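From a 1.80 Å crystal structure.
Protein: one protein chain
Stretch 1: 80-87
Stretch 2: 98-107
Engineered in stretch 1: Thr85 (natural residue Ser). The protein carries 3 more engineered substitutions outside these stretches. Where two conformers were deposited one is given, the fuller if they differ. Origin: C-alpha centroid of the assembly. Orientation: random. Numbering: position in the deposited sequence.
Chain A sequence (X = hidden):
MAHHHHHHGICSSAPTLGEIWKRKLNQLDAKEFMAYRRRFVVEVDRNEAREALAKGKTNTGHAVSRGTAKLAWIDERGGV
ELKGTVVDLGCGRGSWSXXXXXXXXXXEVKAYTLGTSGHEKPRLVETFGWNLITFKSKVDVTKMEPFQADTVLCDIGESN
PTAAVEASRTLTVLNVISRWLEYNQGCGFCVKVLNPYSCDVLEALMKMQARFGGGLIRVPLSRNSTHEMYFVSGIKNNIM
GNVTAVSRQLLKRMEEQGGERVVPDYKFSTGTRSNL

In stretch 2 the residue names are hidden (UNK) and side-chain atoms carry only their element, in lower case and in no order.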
# COMPACT_ATOMS: atom_id res chain seq x y z
N VAL A 80 0.67 3.37 11.61
CA VAL A 80 1.42 4.53 11.12
C VAL A 80 1.00 5.80 11.86
O VAL A 80 -0.20 6.09 11.97
CB VAL A 80 1.25 4.74 9.56
CG1 VAL A 80 -0.23 4.99 9.18
CG2 VAL A 80 2.15 5.87 9.05
N GLU A 81 1.99 6.55 12.33
CA GLU A 81 1.75 7.85 12.95
C GLU A 81 1.71 8.92 11.86
O GLU A 81 2.72 9.23 11.24
CB GLU A 81 2.83 8.16 14.00
CG GLU A 81 2.69 9.57 14.68
CD GLU A 81 1.45 9.72 15.60
OE1 GLU A 81 0.82 8.70 16.02
OE2 GLU A 81 1.11 10.89 15.91
N LEU A 82 0.52 9.45 11.63
CA LEU A 82 0.34 10.47 10.61
C LEU A 82 0.71 11.81 11.25
O LEU A 82 0.05 12.26 12.18
CB LEU A 82 -1.10 10.41 10.06
CG LEU A 82 -1.49 9.13 9.30
CD1 LEU A 82 -2.97 9.09 8.96
CD2 LEU A 82 -0.64 8.89 8.04
N LYS A 83 1.80 12.43 10.80
CA LYS A 83 2.29 13.65 11.48
C LYS A 83 3.17 14.54 10.62
O LYS A 83 3.85 14.08 9.69
CB LYS A 83 3.05 13.28 12.77
CG LYS A 83 4.37 12.59 12.51
CD LYS A 83 5.22 12.49 13.76
CE LYS A 83 6.25 11.40 13.62
NZ LYS A 83 7.33 11.72 12.63
N GLY A 84 3.18 15.84 10.97
CA GLY A 84 4.07 16.80 10.32
C GLY A 84 3.81 16.91 8.83
O GLY A 84 2.66 17.02 8.42
N THR A 85 4.89 16.90 8.06
CA THR A 85 4.88 16.87 6.60
C THR A 85 4.64 15.41 6.11
O THR A 85 5.50 14.52 6.27
CB THR A 85 6.17 17.45 6.03
OG1 THR A 85 6.31 18.80 6.50
CG2 THR A 85 6.16 17.42 4.45
N VAL A 86 3.47 15.20 5.53
CA VAL A 86 3.10 13.90 4.99
C VAL A 86 3.26 13.97 3.48
O VAL A 86 2.77 14.91 2.83
CB VAL A 86 1.62 13.56 5.33
CG1 VAL A 86 1.21 12.18 4.72
CG2 VAL A 86 1.39 13.53 6.83
N VAL A 87 3.98 13.00 2.93
CA VAL A 87 3.96 12.81 1.47
C VAL A 87 3.03 11.67 1.11
O VAL A 87 2.94 10.66 1.83
CB VAL A 87 5.37 12.62 0.82
CG1 VAL A 87 6.13 13.92 0.80
CG2 VAL A 87 6.19 11.50 1.46
N UNK A 98 -6.64 13.29 1.87
CA UNK A 98 -7.76 13.89 2.60
C UNK A 98 -7.91 13.25 3.96
O UNK A 98 -8.24 13.92 4.94
o UNK A 98 -9.35 17.68 -2.33
c UNK A 98 -9.30 16.18 1.00
c UNK A 98 -9.35 17.14 -0.00
c UNK A 98 -9.17 15.41 -1.66
c UNK A 98 -9.15 14.82 0.70
c UNK A 98 -9.29 16.74 -1.33
c UNK A 98 -9.08 14.45 -0.64
c UNK A 98 -9.05 13.78 1.79
N UNK A 99 -7.64 11.94 4.04
CA UNK A 99 -7.62 11.31 5.33
C UNK A 99 -6.51 11.91 6.20
O UNK A 99 -6.78 12.37 7.32
c UNK A 99 -8.75 9.05 7.33
c UNK A 99 -6.39 8.35 8.61
c UNK A 99 -7.54 9.20 6.64
c UNK A 99 -6.37 8.86 7.30
o UNK A 99 -7.58 7.71 10.56
c UNK A 99 -7.50 9.78 5.26
c UNK A 99 -8.78 8.55 8.64
c UNK A 99 -7.59 8.22 9.27
N UNK A 100 -5.28 11.90 5.69
CA UNK A 100 -4.14 12.44 6.39
C UNK A 100 -4.38 13.89 6.81
O UNK A 100 -4.06 14.26 7.93
c UNK A 100 -2.88 12.34 5.53
N UNK A 101 -4.94 14.70 5.91
CA UNK A 101 -5.14 16.14 6.16
C UNK A 101 -6.13 16.44 7.30
O UNK A 101 -6.13 17.56 7.88
c UNK A 101 -5.57 16.85 4.87
N UNK A 102 -6.98 15.47 7.62
CA UNK A 102 -7.92 15.61 8.73
C UNK A 102 -7.36 15.18 10.10
O UNK A 102 -8.04 15.35 11.12
o UNK A 102 -9.01 13.47 8.44
c UNK A 102 -9.22 14.87 8.42
N UNK A 103 -6.12 14.69 10.14
CA UNK A 103 -5.54 14.21 11.41
C UNK A 103 -4.78 15.27 12.22
O UNK A 103 -4.12 16.14 11.65
o UNK A 103 -6.51 11.06 12.58
c UNK A 103 -6.66 11.42 11.41
n UNK A 103 -7.85 11.49 10.83
c UNK A 103 -5.47 11.81 10.56
c UNK A 103 -4.68 12.96 11.17
N UNK A 104 -4.85 15.20 13.58
CA UNK A 104 -4.45 16.34 14.41
C UNK A 104 -2.96 16.68 14.33
O UNK A 104 -2.59 17.85 14.43
c UNK A 104 -5.30 14.05 14.40
c UNK A 104 -4.73 14.37 15.76
c UNK A 104 -4.79 15.88 15.83
N UNK A 105 -2.10 15.67 14.14
CA UNK A 105 -0.66 15.88 14.14
C UNK A 105 -0.08 16.26 12.77
O UNK A 105 1.09 16.63 12.66
o UNK A 105 -0.25 14.98 17.05
n UNK A 105 -0.96 13.03 16.20
c UNK A 105 0.08 14.65 14.70
c UNK A 105 -0.41 14.24 16.09
N UNK A 106 -0.89 16.15 11.74
CA UNK A 106 -0.47 16.52 10.38
C UNK A 106 -0.50 18.03 10.17
O UNK A 106 -1.52 18.67 10.44
c UNK A 106 -0.99 16.26 7.92
c UNK A 106 -1.37 15.84 9.34
c UNK A 106 -1.24 14.32 9.49
N UNK A 107 0.60 18.55 9.65
CA UNK A 107 0.76 19.98 9.35
C UNK A 107 0.55 20.32 7.88
O UNK A 107 0.01 21.38 7.57
c UNK A 107 3.41 21.27 11.85
n UNK A 107 4.22 23.18 9.88
c UNK A 107 2.11 20.48 9.85
c UNK A 107 3.74 23.61 11.05
n UNK A 107 3.65 24.92 11.29
c UNK A 107 2.10 20.68 11.37
n UNK A 107 3.35 22.74 11.99
O HOH W 1 -2.32 12.74 13.58

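Position 98 lies on a helix that enters from earlier in the chain. Its side chain is one carbon followed by a six-carbon ring bearing an oxygen, and it does not reach stretch 1. This is Tyr98, which suits a partly exposed place: the ring is partly covered and the hydroxyl is satisfied elsewhere in the structure.

Position 99 has the same composition, one carbon and a six-carbon ring with one oxygen, so it too is a tyrosine, Tyr99. The CA-to-CB bond points sideways, but the t rotamer brings the ring nearer to stretch 1, where CE2 lies 3.5 Å from Leu82 CD1. The methyl sits at the ring edge, near its plane. A tyrosine suits this place because its ring carbons offer apolar surface while its hydroxyl bonds elsewhere in the structure.

Position 100 carries a single side-chain carbon, CB; the CA-to-CB bond points toward stretch 1 and CB lies 4.2 Å from Val86 CG1. It is Ala100, a small apolar group that packs against the valine in a buried place.

Position 101 also has one carbon, but its CA-to-CB bond points away from stretch 1 and the methyl makes no contact with it. This is Ala101, buried against other parts of the structure.

At position 102 there is one carbon and then one oxygen, out of reach of stretch 1. Ser102 turns its hydroxyl back on the helix, with OG donating to Tyr99 O at 2.7 Å, while its backbone N also bonds to Tyr99 O, at 3.1 Å. A short polar side chain is well suited to such a return to the backbone of the preceding turn.

Position 103 has three carbons, the third bearing an oxygen and a nitrogen: an amide on a two-carbon stem, hence Gln103. The stem offers Leu82 an apolar carbon, CG packing 4.0 Å from Leu82 CD1, while the amide reaches back, NE2 making a weak hydrogen bond to Ser102 OG at 3.3 Å.

Position 104 has three carbons closing a ring onto the backbone nitrogen, and makes no contact with stretch 1. Pro104, with phi of -65°, fits the second place of the type I turn that begins at Gln103.

Position 105 has two carbons, the second with an oxygen and a nitrogen: Asn105, the shorter amide. Its CB lies 3.5 Å from Leu82 O. Both its N and its ND2 donate to a water, each at 3.0 Å, and the water donates to Leu82 O at 2.8 Å; the amide thus adds a second donor beside the backbone.

Position 106 has one carbon carrying two more, a branched, buried side chain near Leu82 and Val86. Val106 places CG2 4.0 Å from Leu82 CB and CG1 3.8 Å from Val86 CG2, so its two methyls suit this apolar place.

Position 107 shows three carbons, a nitrogen, then a carbon with two nitrogens: Arg107, its end leading away from stretch 1. A long, charged side chain suits this exposed position, while the backbone N serves the contact.

The contact joins a short parallel bridge to an apolar cluster. Gly84 N donates to Asn105 O and Arg107 N to Gly84 O, both at 2.8 Å, so Gly84 straddles Val106; its positive phi favours glycine. Beside this bridge, Leu82 and Val86 pack against helix and strand, while the water links the turn to Leu82.

Stretch 2 98-107: YYAASQPNVR
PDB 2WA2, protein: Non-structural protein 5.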